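Local coordinates for hypothetical protein yihE (Escherichia coli, PDB 1ZYL) that phosphorylates serine and threonine residues, its own included, with ATP and magnesium, and probably protects the cell against stress linked to reactive oxygen species, at residues H23-D28 and Y42-E47; V125-G130 and E253-F258; A172-A177 and L304-T309. All blocks are in the same frame, centred on the assembly; numbering follows the deposited sequence.

Interaction 1. Residues H23-D28 and Y42-E47; sequences HGIRVD and YQFQDE
Phe44 takes the crowded first torsion, with CG between the backbone N and the carbonyl carbon (chi1 70°), and this setting brings its ring up to the loop 23-28. From that loop two branches, each anti to its own backbone N, approach it obliquely: CG2 of Ile25, at the centre of an inverse gamma turn, lies 3.9 Å from CZ of Phe44, while CG1 of Val27 packs 3.7 Å from CB of Phe44, at the root of the side chain. Both side chains cross the phenylalanine at about a right angle.

Farther out the contact turns polar. Arg26 is extended from CG to NE, and Glu47, also in the crowded first torsion, bends at chi2 (-119°), so that its carboxylate comes in across the arginine chain. OE2 of Glu47 sits over one face of the guanidinium, 3.2 Å from NH2 of Arg26; since no N-H points at it, the salt bridge rests on charge alone. Asp28, with CG anti to the backbone N, sets its CB 4.1 Å from CB of Gln45, the two side chains crossing obliquely.

The touching parts of the two segments run nearly perpendicular and share no backbone pairing. Phe44 instead bonds through its backbone to Phe52, in the antiparallel N-lobe sheet of this kinase-like fold, while Ile25 and Val27 also rest on Leu20 of helix 13-22; the aromatic ring thus links the end of strand 40-44 to the loop that leaves that helix.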
loop_
_atom_site.group_PDB
_atom_site.type_symbol
_atom_site.label_atom_id
_atom_site.label_comp_id
_atom_site.label_asym_id
_atom_site.label_seq_id
_atom_site.Cartn_x
_atom_site.Cartn_y
_atom_site.Cartn_z
ATOM N N HIS A 23 26.989 -9.078 7.681
ATOM C CA HIS A 23 26.723 -7.826 8.382
ATOM C C HIS A 23 26.670 -8.036 9.891
ATOM O O HIS A 23 25.916 -7.363 10.599
ATOM C CB HIS A 23 25.406 -7.207 7.897
ATOM C CG HIS A 23 25.419 -6.806 6.454
ATOM N ND1 HIS A 23 25.312 -7.717 5.425
ATOM C CD2 HIS A 23 25.536 -5.591 5.867
ATOM C CE1 HIS A 23 25.363 -7.080 4.269
ATOM N NE2 HIS A 23 25.499 -5.789 4.509
ATOM N N GLY A 24 27.475 -8.979 10.372
ATOM C CA GLY A 24 27.543 -9.270 11.792
ATOM C C GLY A 24 26.219 -9.463 12.506
ATOM O O GLY A 24 26.187 -9.622 13.728
ATOM N N ILE A 25 25.124 -9.449 11.758
ATOM C CA ILE A 25 23.816 -9.635 12.360
ATOM C C ILE A 25 23.685 -11.072 12.853
ATOM O O ILE A 25 23.132 -11.926 12.162
ATOM C CB ILE A 25 22.699 -9.338 11.351
ATOM C CG1 ILE A 25 22.900 -7.937 10.771
ATOM C CG2 ILE A 25 21.343 -9.453 12.027
ATOM C CD1 ILE A 25 21.909 -7.563 9.700
ATOM N N ARG A 26 24.211 -11.334 14.047
ATOM C CA ARG A 26 24.148 -12.664 14.637
ATOM C C ARG A 26 22.683 -13.048 14.744
ATOM O O ARG A 26 21.877 -12.270 15.255
ATOM C CB ARG A 26 24.746 -12.663 16.043
ATOM C CG ARG A 26 26.086 -11.962 16.199
ATOM C CD ARG A 26 26.570 -12.116 17.641
ATOM N NE ARG A 26 27.743 -11.306 17.958
ATOM C CZ ARG A 26 28.312 -11.271 19.160
ATOM N NH1 ARG A 26 29.376 -10.509 19.379
ATOM N NH2 ARG A 26 27.814 -12.004 20.146
ATOM N N VAL A 27 22.333 -14.238 14.267
ATOM C CA VAL A 27 20.947 -14.679 14.343
ATOM C C VAL A 27 20.703 -15.313 15.706
ATOM O O VAL A 27 20.782 -14.635 16.729
ATOM C CB VAL A 27 20.607 -15.692 13.226
ATOM C CG1 VAL A 27 19.115 -15.998 13.236
ATOM C CG2 VAL A 27 21.012 -15.131 11.874
ATOM N N ASP A 28 20.422 -16.612 15.720
ATOM C CA ASP A 28 20.159 -17.335 16.959
ATOM C C ASP A 28 19.679 -18.745 16.643
ATOM O O ASP A 28 20.464 -19.692 16.622
ATOM C CB ASP A 28 19.087 -16.613 17.776
ATOM C CG ASP A 28 18.742 -17.342 19.055
ATOM O OD1 ASP A 28 18.333 -18.518 18.981
ATOM O OD2 ASP A 28 18.874 -16.737 20.136
ATOM N N TYR A 42 11.431 -12.539 6.700
ATOM C CA TYR A 42 11.724 -13.647 7.599
ATOM C C TYR A 42 11.944 -13.071 8.994
ATOM O O TYR A 42 12.441 -11.952 9.128
ATOM C CB TYR A 42 12.990 -14.397 7.150
ATOM C CG TYR A 42 12.870 -15.177 5.850
ATOM C CD1 TYR A 42 13.064 -14.562 4.613
ATOM C CD2 TYR A 42 12.565 -16.541 5.864
ATOM C CE1 TYR A 42 12.957 -15.289 3.415
ATOM C CE2 TYR A 42 12.456 -17.279 4.677
ATOM C CZ TYR A 42 12.652 -16.650 3.457
ATOM O OH TYR A 42 12.536 -17.387 2.294
ATOM N N GLN A 43 11.570 -13.828 10.021
ATOM C CA GLN A 43 11.730 -13.399 11.412
ATOM C C GLN A 43 12.880 -14.178 12.048
ATOM O O GLN A 43 13.203 -15.282 11.612
ATOM C CB GLN A 43 10.446 -13.674 12.198
ATOM C CG GLN A 43 10.460 -13.191 13.644
ATOM C CD GLN A 43 9.344 -13.807 14.473
ATOM O OE1 GLN A 43 9.394 -14.989 14.818
ATOM N NE2 GLN A 43 8.327 -13.011 14.787
ATOM N N PHE A 44 13.494 -13.610 13.082
ATOM C CA PHE A 44 14.601 -14.281 13.758
ATOM C C PHE A 44 14.927 -13.619 15.099
ATOM O O PHE A 44 14.937 -12.396 15.207
ATOM C CB PHE A 44 15.836 -14.285 12.847
ATOM C CG PHE A 44 16.458 -12.929 12.651
ATOM C CD1 PHE A 44 17.464 -12.480 13.499
ATOM C CD2 PHE A 44 16.030 -12.093 11.626
ATOM C CE1 PHE A 44 18.034 -11.217 13.329
ATOM C CE2 PHE A 44 16.596 -10.826 11.449
ATOM C CZ PHE A 44 17.600 -10.390 12.303
ATOM N N GLN A 45 15.177 -14.434 16.122
ATOM C CA GLN A 45 15.510 -13.916 17.449
ATOM C C GLN A 45 16.951 -13.430 17.464
ATOM O O GLN A 45 17.695 -13.632 16.504
ATOM C CB GLN A 45 15.342 -14.998 18.516
ATOM C CG GLN A 45 13.951 -15.573 18.616
ATOM C CD GLN A 45 13.885 -16.732 19.590
ATOM O OE1 GLN A 45 14.054 -16.554 20.796
ATOM N NE2 GLN A 45 13.648 -17.930 19.067
ATOM N N ASP A 46 17.342 -12.801 18.566
ATOM C CA ASP A 46 18.695 -12.274 18.713
ATOM C C ASP A 46 19.349 -12.903 19.941
ATOM O O ASP A 46 18.687 -13.602 20.706
ATOM C CB ASP A 46 18.621 -10.752 18.872
ATOM C CG ASP A 46 19.961 -10.077 18.683
ATOM O OD1 ASP A 46 20.575 -10.254 17.606
ATOM O OD2 ASP A 46 20.394 -9.360 19.610
ATOM N N GLU A 47 20.648 -12.673 20.122
ATOM C CA GLU A 47 21.359 -13.210 21.282
ATOM C C GLU A 47 20.837 -12.488 22.525
ATOM O O GLU A 47 21.502 -11.609 23.082
ATOM C CB GLU A 47 22.869 -12.985 21.136
ATOM C CG GLU A 47 23.258 -11.532 20.935
ATOM C CD GLU A 47 23.956 -11.294 19.613
ATOM O OE1 GLU A 47 23.482 -11.828 18.588
ATOM O OE2 GLU A 47 24.971 -10.564 19.599
#

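Interaction 2. Residues V125-G130 and E253-F258; sequences VGRYLG and EEFSEF
Segment 125-130 is a stretch of helix 119-136, and the non-regular segment 253-258 bends along its flank, coming nearest at Gly130 and Ser256, whose CA atoms are 5.0 Å apart. Gly130 has no side chain, and a CB there would have pointed at the loop, so the backbones draw close at this point. CB of Phe255 packs 3.5 Å from O of Gly130, and the same oxygen accepts the hydrogen bond from OG of Ser256 at 2.7 Å. The hydroxyl approaches in the plane of the carbonyl, with a C=O...OG angle of 148°.

One turn earlier, Arg127 leaves the helix with CG anti to the backbone N and bends at chi3 (143°). Its CG meets the edge of the Phe255 ring, 3.5 Å from CE2, and that same CE2 lies over one face of the guanidinium. The two planes are 83° apart, so the ring stands nearly upright on the arginine group rather than lying flat against it.

Glu254 runs beside Arg127 in the same direction, extended beyond CG, and puts OE2 3.4 Å from NE of Arg127 in a salt bridge near the edge of the guanidinium. Phe255 also forms a cation-pi interaction with Arg131, one helical turn beyond Arg127. The loop after helix 238-252 is therefore held by a charge pair, by arginine-ring contacts and by a hydroxyl-carbonyl bond. The charge pair, on an exposed glutamate, would probably be weakened by solvent, whereas the hydroxyl-carbonyl bond ties a buried serine directly to the helix backbone.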
loop_
_atom_site.group_PDB
_atom_site.type_symbol
_atom_site.label_atom_id
_atom_site.label_comp_id
_atom_site.label_asym_id
_atom_site.label_seq_id
_atom_site.Cartn_x
_atom_site.Cartn_y
_atom_site.Cartn_z
ATOM N N VAL A 125 -6.160 5.857 15.758
ATOM C CA VAL A 125 -5.499 5.687 14.465
ATOM C C VAL A 125 -5.601 6.978 13.663
ATOM O O VAL A 125 -4.633 7.421 13.069
ATOM C CB VAL A 125 -6.123 4.500 13.654
ATOM C CG1 VAL A 125 -5.793 4.622 12.182
ATOM C CG2 VAL A 125 -5.578 3.184 14.168
ATOM N N GLY A 126 -6.778 7.587 13.658
ATOM C CA GLY A 126 -6.956 8.824 12.922
ATOM C C GLY A 126 -6.076 9.923 13.481
ATOM O O GLY A 126 -5.558 10.765 12.741
ATOM N N ARG A 127 -5.905 9.907 14.798
ATOM C CA ARG A 127 -5.088 10.897 15.480
ATOM C C ARG A 127 -3.597 10.740 15.139
ATOM O O ARG A 127 -2.933 11.722 14.820
ATOM C CB ARG A 127 -5.310 10.794 16.987
ATOM C CG ARG A 127 -4.511 11.781 17.795
ATOM C CD ARG A 127 -4.790 11.613 19.274
ATOM N NE ARG A 127 -3.586 11.831 20.069
ATOM C CZ ARG A 127 -2.534 11.013 20.072
ATOM N NH1 ARG A 127 -2.544 9.914 19.321
ATOM N NH2 ARG A 127 -1.471 11.299 20.821
ATOM N N TYR A 128 -3.077 9.517 15.200
ATOM C CA TYR A 128 -1.676 9.273 14.874
ATOM C C TYR A 128 -1.441 9.529 13.399
ATOM O O TYR A 128 -0.357 9.942 12.993
ATOM C CB TYR A 128 -1.287 7.836 15.220
ATOM C CG TYR A 128 -0.792 7.670 16.639
ATOM C CD1 TYR A 128 -1.051 6.502 17.360
ATOM C CD2 TYR A 128 -0.045 8.675 17.257
ATOM C CE1 TYR A 128 -0.577 6.341 18.663
ATOM C CE2 TYR A 128 0.435 8.523 18.553
ATOM C CZ TYR A 128 0.167 7.356 19.250
ATOM O OH TYR A 128 0.657 7.200 20.527
ATOM N N LEU A 129 -2.470 9.278 12.602
ATOM C CA LEU A 129 -2.407 9.494 11.164
ATOM C C LEU A 129 -2.245 11.002 10.923
ATOM O O LEU A 129 -1.651 11.438 9.936
ATOM C CB LEU A 129 -3.702 8.983 10.530
ATOM C CG LEU A 129 -3.647 8.057 9.312
ATOM C CD1 LEU A 129 -2.391 7.191 9.334
ATOM C CD2 LEU A 129 -4.902 7.186 9.313
ATOM N N GLY A 130 -2.776 11.790 11.851
ATOM C CA GLY A 130 -2.686 13.230 11.740
ATOM C C GLY A 130 -1.289 13.688 12.085
ATOM O O GLY A 130 -0.786 14.653 11.515
ATOM N N GLU A 253 -7.568 15.967 12.781
ATOM C CA GLU A 253 -7.305 17.406 12.838
ATOM C C GLU A 253 -6.546 17.924 14.064
ATOM O O GLU A 253 -6.169 19.099 14.103
ATOM C CB GLU A 253 -8.605 18.196 12.670
ATOM C CG GLU A 253 -9.313 17.890 11.363
ATOM C CD GLU A 253 -9.961 19.097 10.733
ATOM O OE1 GLU A 253 -10.804 19.747 11.391
ATOM O OE2 GLU A 253 -9.627 19.390 9.569
ATOM N N GLU A 254 -6.310 17.068 15.056
ATOM C CA GLU A 254 -5.571 17.507 16.226
ATOM C C GLU A 254 -4.140 17.877 15.840
ATOM O O GLU A 254 -3.552 18.774 16.438
ATOM C CB GLU A 254 -5.551 16.420 17.303
ATOM C CG GLU A 254 -4.607 16.742 18.469
ATOM C CD GLU A 254 -4.542 15.644 19.527
ATOM O OE1 GLU A 254 -3.677 15.735 20.423
ATOM O OE2 GLU A 254 -5.352 14.695 19.474
ATOM N N PHE A 255 -3.588 17.205 14.829
ATOM C CA PHE A 255 -2.212 17.467 14.390
ATOM C C PHE A 255 -2.059 17.930 12.943
ATOM O O PHE A 255 -1.024 18.473 12.566
ATOM C CB PHE A 255 -1.361 16.219 14.600
ATOM C CG PHE A 255 -1.316 15.761 16.018
ATOM C CD1 PHE A 255 -0.548 16.437 16.953
ATOM C CD2 PHE A 255 -2.085 14.681 16.437
ATOM C CE1 PHE A 255 -0.549 16.044 18.290
ATOM C CE2 PHE A 255 -2.092 14.281 17.775
ATOM C CZ PHE A 255 -1.325 14.963 18.700
ATOM N N SER A 256 -3.076 17.689 12.127
ATOM C CA SER A 256 -3.048 18.091 10.726
ATOM C C SER A 256 -4.452 18.449 10.289
ATOM O O SER A 256 -5.395 17.686 10.505
ATOM C CB SER A 256 -2.516 16.964 9.844
ATOM O OG SER A 256 -1.116 16.842 9.966
ATOM N N GLU A 257 -4.601 19.620 9.691
ATOM C CA GLU A 257 -5.909 20.018 9.235
ATOM C C GLU A 257 -6.211 19.144 8.026
ATOM O O GLU A 257 -5.312 18.797 7.257
ATOM C CB GLU A 257 -5.921 21.494 8.846
ATOM C CG GLU A 257 -7.324 22.011 8.555
ATOM C CD GLU A 257 -7.343 23.431 8.018
ATOM O OE1 GLU A 257 -8.442 23.913 7.659
ATOM O OE2 GLU A 257 -6.265 24.063 7.954
ATOM N N PHE A 258 -7.474 18.759 7.883
ATOM C CA PHE A 258 -7.894 17.928 6.761
ATOM C C PHE A 258 -8.717 18.777 5.807
ATOM O O PHE A 258 -9.546 19.574 6.227
ATOM C CB PHE A 258 -8.736 16.744 7.247
ATOM C CG PHE A 258 -9.173 15.820 6.143
ATOM C CD1 PHE A 258 -10.522 15.575 5.915
ATOM C CD2 PHE A 258 -8.234 15.202 5.320
ATOM C CE1 PHE A 258 -10.930 14.732 4.879
ATOM C CE2 PHE A 258 -8.634 14.357 4.283
ATOM C CZ PHE A 258 -9.982 14.124 4.063
#

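Interaction 3. Residues A172-A177 and L304-T309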
loop_
_atom_site.group_PDB
_atom_site.type_symbol
_atom_site.label_atom_id
_atom_site.label_comp_id
_atom_site.label_asym_id
_atom_site.label_seq_id
_atom_site.Cartn_x
_atom_site.Cartn_y
_atom_site.Cartn_z
ATOM N N ALA A 172 -11.568 -7.512 -25.426
ATOM C CA ALA A 172 -12.111 -6.307 -26.033
ATOM C C ALA A 172 -13.058 -5.597 -25.083
ATOM O O ALA A 172 -12.883 -4.419 -24.773
ATOM C CB ALA A 172 -12.828 -6.652 -27.305
ATOM N N ALA A 173 -14.065 -6.322 -24.620
ATOM C CA ALA A 173 -15.044 -5.753 -23.706
ATOM C C ALA A 173 -14.324 -5.214 -22.483
ATOM O O ALA A 173 -14.610 -4.111 -22.018
ATOM C CB ALA A 173 -16.046 -6.816 -23.291
ATOM N N PHE A 174 -13.380 -6.005 -21.973
ATOM C CA PHE A 174 -12.617 -5.624 -20.794
ATOM C C PHE A 174 -11.822 -4.350 -21.021
ATOM O O PHE A 174 -11.875 -3.427 -20.210
ATOM C CB PHE A 174 -11.678 -6.762 -20.371
ATOM C CG PHE A 174 -10.628 -6.337 -19.395
ATOM C CD1 PHE A 174 -9.442 -5.758 -19.838
ATOM C CD2 PHE A 174 -10.850 -6.444 -18.028
ATOM C CE1 PHE A 174 -8.504 -5.289 -18.939
ATOM C CE2 PHE A 174 -9.913 -5.974 -17.114
ATOM C CZ PHE A 174 -8.740 -5.395 -17.570
ATOM N N LEU A 175 -11.079 -4.294 -22.117
ATOM C CA LEU A 175 -10.295 -3.105 -22.395
ATOM C C LEU A 175 -11.218 -1.909 -22.596
ATOM O O LEU A 175 -10.830 -0.774 -22.354
ATOM C CB LEU A 175 -9.411 -3.318 -23.628
ATOM C CG LEU A 175 -8.340 -4.414 -23.532
ATOM C CD1 LEU A 175 -7.387 -4.326 -24.727
ATOM C CD2 LEU A 175 -7.559 -4.259 -22.241
ATOM N N LYS A 176 -12.445 -2.166 -23.031
ATOM C CA LYS A 176 -13.413 -1.097 -23.250
ATOM C C LYS A 176 -13.880 -0.581 -21.892
ATOM O O LYS A 176 -13.926 0.620 -21.653
ATOM C CB LYS A 176 -14.605 -1.625 -24.051
ATOM C CG LYS A 176 -15.606 -0.576 -24.524
ATOM C CD LYS A 176 -16.716 -1.251 -25.298
ATOM C CE LYS A 176 -17.691 -0.267 -25.912
ATOM N NZ LYS A 176 -18.499 0.448 -24.896
ATOM N N ALA A 177 -14.230 -1.501 -21.007
ATOM C CA ALA A 177 -14.666 -1.128 -19.676
ATOM C C ALA A 177 -13.536 -0.374 -18.976
ATOM O O ALA A 177 -13.791 0.533 -18.186
ATOM C CB ALA A 177 -15.044 -2.371 -18.878
ATOM N N LEU A 304 -14.633 -11.508 -16.246
ATOM C CA LEU A 304 -15.971 -11.034 -16.552
ATOM C C LEU A 304 -16.412 -10.198 -15.371
ATOM O O LEU A 304 -16.952 -9.113 -15.548
ATOM C CB LEU A 304 -16.941 -12.190 -16.744
ATOM C CG LEU A 304 -16.723 -13.015 -18.005
ATOM C CD1 LEU A 304 -17.811 -14.056 -18.101
ATOM C CD2 LEU A 304 -16.731 -12.118 -19.217
ATOM N N ARG A 305 -16.167 -10.709 -14.164
ATOM C CA ARG A 305 -16.529 -10.005 -12.937
ATOM C C ARG A 305 -15.789 -8.684 -12.866
ATOM O O ARG A 305 -16.347 -7.670 -12.456
ATOM C CB ARG A 305 -16.166 -10.821 -11.692
ATOM C CG ARG A 305 -16.862 -12.160 -11.558
ATOM C CD ARG A 305 -16.871 -12.619 -10.101
ATOM N NE ARG A 305 -16.853 -14.075 -9.963
ATOM C CZ ARG A 305 -15.793 -14.841 -10.224
ATOM N NH1 ARG A 305 -15.871 -16.157 -10.071
ATOM N NH2 ARG A 305 -14.650 -14.295 -10.634
ATOM N N GLN A 306 -14.524 -8.712 -13.261
ATOM C CA GLN A 306 -13.685 -7.524 -13.232
ATOM C C GLN A 306 -14.259 -6.496 -14.194
ATOM O O GLN A 306 -14.381 -5.321 -13.853
ATOM C CB GLN A 306 -12.256 -7.888 -13.633
ATOM C CG GLN A 306 -11.180 -7.040 -12.988
ATOM C CD GLN A 306 -11.117 -7.224 -11.491
ATOM O OE1 GLN A 306 -11.067 -8.351 -10.996
ATOM N NE2 GLN A 306 -11.109 -6.114 -10.756
ATOM N N THR A 307 -14.622 -6.952 -15.391
ATOM C CA THR A 307 -15.198 -6.080 -16.411
ATOM C C THR A 307 -16.447 -5.385 -15.876
ATOM O O THR A 307 -16.655 -4.197 -16.066
ATOM C CB THR A 307 -15.570 -6.896 -17.661
ATOM O OG1 THR A 307 -14.387 -7.494 -18.193
ATOM C CG2 THR A 307 -16.197 -6.015 -18.728
ATOM N N ALA A 308 -17.285 -6.145 -15.200
ATOM C CA ALA A 308 -18.499 -5.597 -14.643
ATOM C C ALA A 308 -18.166 -4.648 -13.487
ATOM O O ALA A 308 -18.842 -3.634 -13.297
ATOM C CB ALA A 308 -19.394 -6.726 -14.167
ATOM N N THR A 309 -17.134 -4.969 -12.710
ATOM C CA THR A 309 -16.758 -4.100 -11.606
ATOM C C THR A 309 -16.296 -2.753 -12.146
ATOM O O THR A 309 -16.634 -1.707 -11.601
ATOM C CB THR A 309 -15.623 -4.693 -10.756
ATOM O OG1 THR A 309 -16.141 -5.712 -9.886
ATOM C CG2 THR A 309 -14.959 -3.584 -9.923
#
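Helices 171-188 and 300-316 pack side by side here, their local axes 8.9 Å apart at closest approach and running in nearly the same direction, at a crossing angle of 28°. This is parallel helix-helix packing within the largely helical C-terminal part of the kinase-like fold, and it is centred on Phe174 and Thr307, whose CA atoms are 5.1 Å apart.

Thr307 carries most of the contact from its helix, and its two branches have different tasks. CG2, anti to the backbone N, points between Ala173 and Ala177, reaching CB of Ala177 at 3.8 Å. OG1, beside the backbone N (chi1 -61°), lies at the edge of the Phe174 ring, 3.7 Å from CD2 of Phe174; its hydrogen bond is made to O of Trp303, one turn back in its own helix. Replacing Thr307 by an alanine here would probably loosen the packing against Phe174 and Ala177, since both the methyl and the hydroxyl that meet them would be gone.

Phe174, with CG anti to the backbone N (chi1 166°), is buried among further groups: the rings of Trp303 and Phe160 meet it edge-to-face, and Leu278 of helix 266-283 touches it as well. Gln306 brushes the same ring edge with CG alone, while its amide turns off from helix 171-188. On the next turn of helix 171-188, the methyl CB of Ala177 rests 3.7 Å from the carbonyl O of Thr307.

How the interactions relate
Traced from the N terminus, the chain meets interaction 1 first: it closes a short loop, with 13 residues between its segments, and joins the end of a strand in the N-lobe sheet to the loop after helix 13-22. Interactions 2 and 3 are both long-range and cross, since their segments alternate: 125-130, then 172-177, then 253-258, then 304-309. Interaction 2 ties helix 119-136 to the loop following helix 238-252, and interaction 3 joins helix 171-188 to helix 300-316. None touches another; the centres of interactions 1 and 3, about 48 Å apart, lie on opposite sides of the chain's centre. Local closure thus serves one lobe and crossing long-range closures the other.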